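Superantigen-like protein SSL8 (PDB 3R2T) is of unknown function but belongs to the staphylococcal/streptococcal toxin family as a superantigen-like protein, probably acting outside the cell. Local coordinates at residues A[198-210]-A[216-228]. Numbering follows the deposited sequence.
Sequences KLYEGSADKGRIV and ENKYEIDLSDKLD. With SO4 (sulfate ion), chain C.
Ile209 and Ile221 pair across an antiparallel beta hairpin, strands 207-213 and 218-222, at one edge of the mixed sheet of the beta-grasp domain. Their backbones exchange two hydrogen bonds, Ile209 N to Ile221 O (3.0 Å) and Ile221 N to Ile209 O (2.9 Å). On the face carrying both isoleucines, helix 182-197 packs against Ile221. Leu223, just past the strand, continues this apolar layer: its CD2 meets CG1 of Ile209 at 3.7 Å, the two side chains crossing at about a right angle, while CG and CD1 lie against the backbone of Gly207 and Arg208. Leu223 N extends the pairing by a bond to Gly207 O. From the loop before the strand, the Tyr200 ring brings its hydroxyl edge to Leu223; OH donates to Leu223 O (2.6 Å) in the carbonyl plane, on a lone pair, with Leu199 CG over one ring face. Arg190 of the helix also bonds this hydroxyl. The other face carries Arg208, Glu220 and Lys218 beside the apolar Val210. The Arg208 chain, extended from CG to NE, runs obliquely past Glu220, and NH1 forms a salt bridge with OE1 of Glu220 (3.0 Å), the guanidinium and carboxylate planes 70° apart. Lys218 NZ makes a second salt bridge to that oxygen from the opposite face of the carboxylate, so that OE1 sits between two cationic groups. Where the chain turns after the strand, Asp222 closes an Asx turn: with CG anti to the backbone N and beside the carbonyl carbon (chi1 -175°), the carboxylate is carried forward along the chain, where OD1 accepts from Ser224 N at 2.9 Å.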
loop_
_atom_site.group_PDB
_atom_site.type_symbol
_atom_site.label_atom_id
_atom_site.label_comp_id
_atom_site.label_asym_id
_atom_site.label_seq_id
_atom_site.Cartn_x
_atom_site.Cartn_y
_atom_site.Cartn_z
ATOM N N LYS A 198 -21.031 -4.904 21.072
ATOM C CA LYS A 198 -21.476 -5.304 19.732
ATOM C C LYS A 198 -21.321 -4.191 18.672
ATOM O O LYS A 198 -22.188 -3.988 17.822
ATOM C CB LYS A 198 -22.904 -5.857 19.794
ATOM C CG LYS A 198 -23.019 -7.027 20.799
ATOM C CD LYS A 198 -24.382 -7.738 20.816
ATOM C CE LYS A 198 -24.649 -8.521 19.527
ATOM N NZ LYS A 198 -25.898 -9.347 19.616
ATOM N N LEU A 199 -20.201 -3.474 18.729
ATOM C CA LEU A 199 -19.931 -2.448 17.749
ATOM C C LEU A 199 -19.790 -3.145 16.402
ATOM O O LEU A 199 -19.177 -4.215 16.306
ATOM C CB LEU A 199 -18.640 -1.687 18.077
ATOM C CG LEU A 199 -18.254 -0.598 17.068
ATOM C CD1 LEU A 199 -19.314 0.510 17.026
ATOM C CD2 LEU A 199 -16.854 -0.020 17.367
ATOM N N TYR A 200 -20.362 -2.523 15.376
ATOM C CA TYR A 200 -20.344 -3.021 14.001
ATOM C C TYR A 200 -21.083 -4.354 13.834
ATOM O O TYR A 200 -20.812 -5.083 12.887
ATOM C CB TYR A 200 -18.912 -3.147 13.430
ATOM C CG TYR A 200 -18.043 -1.922 13.576
ATOM C CD1 TYR A 200 -18.461 -0.690 13.093
ATOM C CD2 TYR A 200 -16.784 -2.007 14.150
ATOM C CE1 TYR A 200 -17.665 0.442 13.218
ATOM C CE2 TYR A 200 -15.966 -0.877 14.277
ATOM C CZ TYR A 200 -16.419 0.345 13.803
ATOM O OH TYR A 200 -15.630 1.472 13.918
ATOM N N GLU A 201 -22.004 -4.674 14.744
ATOM C CA GLU A 201 -22.783 -5.925 14.648
ATOM C C GLU A 201 -24.280 -5.644 14.659
ATOM O O GLU A 201 -25.053 -6.416 15.224
ATOM C CB GLU A 201 -22.440 -6.899 15.785
ATOM C CG GLU A 201 -21.002 -7.415 15.771
ATOM C CD GLU A 201 -20.737 -8.478 16.841
ATOM O OE1 GLU A 201 -21.665 -8.788 17.623
ATOM O OE2 GLU A 201 -19.600 -9.003 16.895
ATOM N N GLY A 202 -24.682 -4.539 14.027
ATOM C CA GLY A 202 -26.093 -4.139 13.954
ATOM C C GLY A 202 -26.681 -3.559 15.238
ATOM O O GLY A 202 -27.901 -3.460 15.369
ATOM N N SER A 203 -25.828 -3.181 16.188
ATOM C CA SER A 203 -26.291 -2.601 17.458
ATOM C C SER A 203 -25.774 -1.164 17.574
ATOM O O SER A 203 -26.550 -0.211 17.691
ATOM C CB SER A 203 -25.812 -3.447 18.645
ATOM O OG SER A 203 -26.316 -2.938 19.870
ATOM N N ALA A 204 -24.456 -1.032 17.555
ATOM C CA ALA A 204 -23.793 0.260 17.592
ATOM C C ALA A 204 -23.153 0.319 16.227
ATOM O O ALA A 204 -22.603 -0.675 15.763
ATOM C CB ALA A 204 -22.747 0.312 18.689
ATOM N N ASP A 205 -23.218 1.477 15.586
ATOM C CA ASP A 205 -22.711 1.621 14.228
ATOM C C ASP A 205 -21.897 2.906 14.024
ATOM O O ASP A 205 -20.925 2.941 13.270
ATOM C CB ASP A 205 -23.942 1.649 13.320
ATOM C CG ASP A 205 -23.631 1.348 11.880
ATOM O OD1 ASP A 205 -24.590 1.006 11.144
ATOM O OD2 ASP A 205 -22.446 1.416 11.487
ATOM N N LYS A 206 -22.323 3.967 14.688
ATOM C CA LYS A 206 -21.697 5.252 14.567
ATOM C C LYS A 206 -21.281 5.684 15.961
ATOM O O LYS A 206 -21.607 5.023 16.939
ATOM C CB LYS A 206 -22.703 6.247 13.983
ATOM C CG LYS A 206 -23.256 5.839 12.615
ATOM C CD LYS A 206 -24.243 6.841 12.033
ATOM C CE LYS A 206 -24.656 6.398 10.626
ATOM N NZ LYS A 206 -25.650 7.308 9.969
ATOM N N GLY A 207 -20.571 6.793 16.047
ATOM C CA GLY A 207 -20.115 7.302 17.325
ATOM C C GLY A 207 -18.711 7.869 17.265
ATOM O O GLY A 207 -18.187 8.180 16.193
ATOM N N ARG A 208 -18.101 8.006 18.429
ATOM C CA ARG A 208 -16.757 8.551 18.522
ATOM C C ARG A 208 -16.040 8.142 19.787
ATOM O O ARG A 208 -16.667 7.759 20.775
ATOM C CB ARG A 208 -16.803 10.081 18.516
ATOM C CG ARG A 208 -17.633 10.669 19.658
ATOM C CD ARG A 208 -17.443 12.188 19.781
ATOM N NE ARG A 208 -18.332 12.792 20.778
ATOM C CZ ARG A 208 -18.234 14.047 21.229
ATOM N NH1 ARG A 208 -17.250 14.853 20.816
ATOM N NH2 ARG A 208 -19.113 14.495 22.122
ATOM N N ILE A 209 -14.714 8.259 19.733
ATOM C CA ILE A 209 -13.848 8.005 20.855
ATOM C C ILE A 209 -13.185 9.339 21.088
ATOM O O ILE A 209 -12.681 9.941 20.137
ATOM C CB ILE A 209 -12.733 6.989 20.531
ATOM C CG1 ILE A 209 -13.303 5.681 19.995
ATOM C CG2 ILE A 209 -11.812 6.757 21.772
ATOM C CD1 ILE A 209 -12.219 4.760 19.446
ATOM N N VAL A 210 -13.184 9.801 22.337
ATOM C CA VAL A 210 -12.547 11.064 22.689
ATOM C C VAL A 210 -11.525 10.811 23.784
ATOM O O VAL A 210 -11.868 10.314 24.863
ATOM C CB VAL A 210 -13.559 12.095 23.216
ATOM C CG1 VAL A 210 -12.842 13.375 23.697
ATOM C CG2 VAL A 210 -14.562 12.430 22.160
ATOM N N GLU A 216 -6.134 19.639 28.711
ATOM C CA GLU A 216 -7.436 19.934 28.094
ATOM C C GLU A 216 -7.601 19.756 26.574
ATOM O O GLU A 216 -8.716 19.851 26.048
ATOM C CB GLU A 216 -7.992 21.271 28.585
ATOM C CG GLU A 216 -8.395 21.210 30.064
ATOM C CD GLU A 216 -8.932 22.528 30.582
ATOM O OE1 GLU A 216 -8.283 23.575 30.358
ATOM O OE2 GLU A 216 -9.990 22.508 31.241
ATOM N N ASN A 217 -6.508 19.486 25.881
ATOM C CA ASN A 217 -6.581 19.172 24.475
ATOM C C ASN A 217 -7.250 17.822 24.343
ATOM O O ASN A 217 -7.216 17.018 25.278
ATOM C CB ASN A 217 -5.169 19.034 23.904
ATOM C CG ASN A 217 -4.527 20.357 23.639
ATOM O OD1 ASN A 217 -4.812 20.986 22.629
ATOM N ND2 ASN A 217 -3.641 20.791 24.534
ATOM N N LYS A 218 -7.852 17.561 23.195
ATOM C CA LYS A 218 -8.426 16.252 22.954
ATOM C C LYS A 218 -8.089 15.678 21.598
ATOM O O LYS A 218 -7.720 16.392 20.659
ATOM C CB LYS A 218 -9.938 16.240 23.187
ATOM C CG LYS A 218 -10.806 17.145 22.350
ATOM C CD LYS A 218 -11.107 16.667 20.944
ATOM C CE LYS A 218 -12.157 17.571 20.331
ATOM N NZ LYS A 218 -12.495 17.252 18.916
ATOM N N TYR A 219 -8.152 14.362 21.533
ATOM C CA TYR A 219 -7.993 13.641 20.291
ATOM C C TYR A 219 -9.361 13.040 20.079
ATOM O O TYR A 219 -9.934 12.475 21.023
ATOM C CB TYR A 219 -6.938 12.529 20.389
ATOM C CG TYR A 219 -5.504 13.023 20.531
ATOM C CD1 TYR A 219 -4.688 13.163 19.415
ATOM C CD2 TYR A 219 -4.972 13.346 21.777
ATOM C CE1 TYR A 219 -3.365 13.602 19.530
ATOM C CE2 TYR A 219 -3.651 13.812 21.908
ATOM C CZ TYR A 219 -2.855 13.926 20.785
ATOM O OH TYR A 219 -1.553 14.361 20.896
ATOM N N GLU A 220 -9.921 13.179 18.886
ATOM C CA GLU A 220 -11.234 12.587 18.608
ATOM C C GLU A 220 -11.171 11.689 17.367
ATOM O O GLU A 220 -10.549 12.048 16.372
ATOM C CB GLU A 220 -12.302 13.662 18.434
ATOM C CG GLU A 220 -13.696 13.076 18.202
ATOM C CD GLU A 220 -14.803 14.107 18.230
ATOM O OE1 GLU A 220 -14.805 14.989 19.118
ATOM O OE2 GLU A 220 -15.708 14.005 17.381
ATOM N N ILE A 221 -11.829 10.532 17.445
ATOM C CA ILE A 221 -11.868 9.569 16.358
ATOM C C ILE A 221 -13.312 9.175 16.035
ATOM O O ILE A 221 -14.065 8.826 16.911
ATOM C CB ILE A 221 -11.104 8.271 16.726
ATOM C CG1 ILE A 221 -9.643 8.590 17.110
ATOM C CG2 ILE A 221 -11.131 7.258 15.522
ATOM C CD1 ILE A 221 -8.940 7.442 17.863
ATOM N N ASP A 222 -13.667 9.222 14.760
ATOM C CA ASP A 222 -14.995 8.868 14.317
ATOM C C ASP A 222 -15.048 7.358 14.094
ATOM O O ASP A 222 -14.217 6.791 13.383
ATOM C CB ASP A 222 -15.268 9.626 13.034
ATOM C CG ASP A 222 -16.678 9.447 12.504
ATOM O OD1 ASP A 222 -17.479 8.615 12.995
ATOM O OD2 ASP A 222 -16.972 10.183 11.558
ATOM N N LEU A 223 -16.017 6.702 14.715
ATOM C CA LEU A 223 -16.173 5.253 14.582
ATOM C C LEU A 223 -16.808 4.797 13.259
ATOM O O LEU A 223 -16.871 3.587 13.007
ATOM C CB LEU A 223 -17.029 4.707 15.730
ATOM C CG LEU A 223 -16.458 4.796 17.143
ATOM C CD1 LEU A 223 -17.490 4.311 18.147
ATOM C CD2 LEU A 223 -15.141 3.988 17.259
ATOM N N SER A 224 -17.275 5.734 12.427
ATOM C CA SER A 224 -17.913 5.391 11.127
ATOM C C SER A 224 -16.947 4.870 10.077
ATOM O O SER A 224 -17.374 4.251 9.104
ATOM C CB SER A 224 -18.605 6.615 10.530
ATOM O OG SER A 224 -19.616 7.070 11.401
ATOM N N ASP A 225 -15.657 5.168 10.237
ATOM C CA ASP A 225 -14.639 4.710 9.281
ATOM C C ASP A 225 -13.321 4.386 10.009
ATOM O O ASP A 225 -13.164 4.722 11.172
ATOM C CB ASP A 225 -14.439 5.746 8.159
ATOM C CG ASP A 225 -13.880 7.089 8.664
ATOM O OD1 ASP A 225 -13.545 7.197 9.874
ATOM O OD2 ASP A 225 -13.772 8.033 7.833
ATOM N N LYS A 226 -12.405 3.710 9.325
ATOM C CA LYS A 226 -11.130 3.317 9.911
ATOM C C LYS A 226 -10.326 4.558 10.284
ATOM O O LYS A 226 -10.479 5.588 9.695
ATOM C CB LYS A 226 -10.341 2.448 8.905
ATOM C CG LYS A 226 -9.015 1.858 9.457
ATOM C CD LYS A 226 -8.178 1.087 8.401
ATOM C CE LYS A 226 -8.899 -0.143 7.838
ATOM N NZ LYS A 226 -8.064 -0.868 6.789
ATOM N N LEU A 227 -9.479 4.474 11.280
ATOM C CA LEU A 227 -8.659 5.627 11.625
ATOM C C LEU A 227 -7.832 6.044 10.396
ATOM O O LEU A 227 -7.239 5.187 9.744
ATOM C CB LEU A 227 -7.692 5.238 12.741
ATOM C CG LEU A 227 -6.722 6.327 13.213
ATOM C CD1 LEU A 227 -7.468 7.567 13.787
ATOM C CD2 LEU A 227 -5.772 5.742 14.240
ATOM N N ASP A 228 -7.806 7.348 10.091
ATOM C CA ASP A 228 -7.034 7.888 8.962
ATOM C C ASP A 228 -5.597 7.378 8.996
ATOM O O ASP A 228 -4.920 7.498 10.024
ATOM C CB ASP A 228 -6.959 9.421 9.009
ATOM C CG ASP A 228 -8.308 10.101 8.846
ATOM O OD1 ASP A 228 -9.338 9.404 8.765
ATOM O OD2 ASP A 228 -8.326 11.356 8.794
HETATM S S SO4 C . -9.613 1.597 4.247
HETATM O O1 SO4 C . -10.292 1.497 2.959
HETATM O O2 SO4 C . -9.148 2.970 4.462
HETATM O O3 SO4 C . -10.580 1.299 5.290
HETATM O O4 SO4 C . -8.476 0.671 4.323
HETATM O O HOH W 1 -19.960 8.322 13.552
#